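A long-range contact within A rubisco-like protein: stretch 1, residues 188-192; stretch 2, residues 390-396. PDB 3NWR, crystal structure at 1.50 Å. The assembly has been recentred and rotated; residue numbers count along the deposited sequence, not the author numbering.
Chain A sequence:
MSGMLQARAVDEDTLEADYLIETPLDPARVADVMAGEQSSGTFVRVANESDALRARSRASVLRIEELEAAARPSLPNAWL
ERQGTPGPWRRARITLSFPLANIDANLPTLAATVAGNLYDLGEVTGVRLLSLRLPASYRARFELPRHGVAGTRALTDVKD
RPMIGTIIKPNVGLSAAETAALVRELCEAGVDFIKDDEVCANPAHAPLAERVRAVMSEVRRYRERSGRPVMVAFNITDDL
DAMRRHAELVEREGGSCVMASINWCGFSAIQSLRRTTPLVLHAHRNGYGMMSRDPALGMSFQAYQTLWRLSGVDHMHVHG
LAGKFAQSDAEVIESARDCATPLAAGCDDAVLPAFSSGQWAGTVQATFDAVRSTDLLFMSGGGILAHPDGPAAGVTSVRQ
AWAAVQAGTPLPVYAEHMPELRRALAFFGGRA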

# COMPACT_ATOMS: atom_id res chain seq x y z
N GLU A 188 -36.43 -1.21 -0.27
CA GLU A 188 -37.74 -1.76 0.05
C GLU A 188 -37.63 -3.08 0.82
O GLU A 188 -38.50 -3.41 1.63
CB GLU A 188 -38.55 -1.97 -1.23
CG GLU A 188 -38.86 -0.69 -1.99
CD GLU A 188 -39.98 0.12 -1.37
OE1 GLU A 188 -40.62 -0.36 -0.40
OE2 GLU A 188 -40.24 1.25 -1.85
N ALA A 189 -36.55 -3.82 0.58
CA ALA A 189 -36.30 -5.06 1.31
C ALA A 189 -36.00 -4.77 2.78
O ALA A 189 -36.15 -5.65 3.63
CB ALA A 189 -35.16 -5.86 0.67
N GLY A 190 -35.57 -3.55 3.08
CA GLY A 190 -35.43 -3.12 4.47
C GLY A 190 -34.02 -2.95 5.02
O GLY A 190 -33.86 -2.81 6.23
N VAL A 191 -33.01 -2.94 4.15
CA VAL A 191 -31.64 -2.74 4.62
C VAL A 191 -31.46 -1.32 5.15
O VAL A 191 -32.27 -0.43 4.85
CB VAL A 191 -30.59 -3.01 3.52
CG1 VAL A 191 -30.71 -4.46 3.02
CG2 VAL A 191 -30.75 -2.02 2.37
N ASP A 192 -30.40 -1.10 5.92
CA ASP A 192 -30.05 0.23 6.44
C ASP A 192 -28.93 0.88 5.64
O ASP A 192 -28.72 2.09 5.73
CB ASP A 192 -29.59 0.12 7.89
CG ASP A 192 -30.61 -0.58 8.76
OD1 ASP A 192 -31.71 -0.03 8.92
OD2 ASP A 192 -30.30 -1.68 9.27
N GLY A 390 -37.58 -14.48 -0.65
CA GLY A 390 -37.31 -13.15 -1.17
C GLY A 390 -36.40 -12.31 -0.30
O GLY A 390 -36.20 -12.61 0.88
N PRO A 391 -35.85 -11.24 -0.88
CA PRO A 391 -34.92 -10.36 -0.16
C PRO A 391 -35.53 -9.73 1.09
O PRO A 391 -34.83 -9.55 2.09
CB PRO A 391 -34.57 -9.29 -1.20
CG PRO A 391 -34.80 -9.96 -2.51
CD PRO A 391 -35.97 -10.88 -2.30
N ALA A 392 -36.81 -9.36 1.04
CA ALA A 392 -37.44 -8.79 2.22
C ALA A 392 -37.44 -9.83 3.34
O ALA A 392 -37.11 -9.52 4.48
CB ALA A 392 -38.84 -8.30 1.91
N ALA A 393 -37.79 -11.06 3.01
CA ALA A 393 -37.75 -12.14 3.99
C ALA A 393 -36.33 -12.35 4.50
O ALA A 393 -36.11 -12.63 5.68
CB ALA A 393 -38.30 -13.43 3.38
N GLY A 394 -35.36 -12.19 3.60
CA GLY A 394 -33.96 -12.30 3.96
C GLY A 394 -33.55 -11.28 5.00
O GLY A 394 -32.95 -11.60 6.03
N VAL A 395 -33.87 -10.02 4.74
CA VAL A 395 -33.57 -8.97 5.71
C VAL A 395 -34.26 -9.28 7.03
O VAL A 395 -33.67 -9.16 8.10
CB VAL A 395 -33.96 -7.58 5.18
CG1 VAL A 395 -33.77 -6.53 6.26
CG2 VAL A 395 -33.13 -7.24 3.93
N THR A 396 -35.51 -9.72 6.95
CA THR A 396 -36.24 -10.03 8.17
C THR A 396 -35.59 -11.18 8.94
O THR A 396 -35.52 -11.13 10.16
CB THR A 396 -37.71 -10.35 7.85
OG1 THR A 396 -38.31 -9.16 7.31
CG2 THR A 396 -38.47 -10.77 9.11
O HOH W 1 -37.78 -6.74 5.55

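What brings two segments some two hundred residues apart into touch? The turn that leaves one helix meets the first turns of another, and small residues let the backbones come close: the CA atoms of A189 and A392 are 4.0 Å apart. No direct hydrogen bond crosses the contact, which buries a modest 207 Å² summed over both sides. Fit between apolar surfaces does most of the work, supplemented by one bridging water.

Which bump fills which hollow? A189 points its CB toward the other helix, into the shallow recess between P391 and V395, which stand one turn apart. A189 CB lies 4.0 Å from P391 CB and 4.1 Å from V395 CG2, so a single carbon touches both walls. A392, whose own CB points sideways, leaves room for the A189 carbonyl to approach: A189 O lies 3.7 Å from A392 CA. Alanine suits both places, adding little bulk where the main chains are nearest.

How does V395 fill the space beyond? Its CB points toward the first stretch, and with chi1 in the t rotamer both methyls lie close to A189 O, but V395 CG2 continues toward V191 and V395 CG1 toward G190. V395 CG2 packs 3.8 Å from V191 CG1 as well as against the A189 methyl, while V395 CG1 lies 3.7 Å from G190 O. The branch begins close to the backbone, with V395 CB only 3.3 Å from A189 O, so the valine makes a broad, short knob against the turn. V191, in the m rotamer, is buried and sets its CG1 against V395 CG2.

Why does the first stretch turn on a glycine? G190 leaves the helix with a positive phi of 108° in a Schellman motif, and a CB at these backbone angles would be jammed against the carbonyl O of A189. A CB on G190 would also point toward the second stretch and lie 3.5 Å from V395 CG1. The absent side chain thus serves both the turn and the packing. In the second stretch, G390 occupies the N-cap position before the helix.

What becomes of the polar atoms at this apolar seam? Water 1 donates a hydrogen bond to A189 O at 2.7 Å and accepts one from T396 OG1 at 3.0 Å. It thereby links the A189 carbonyl to a threonine side chain beyond its reach: T396 OG1 lies 5.5 Å from A189 O, too far to touch it directly.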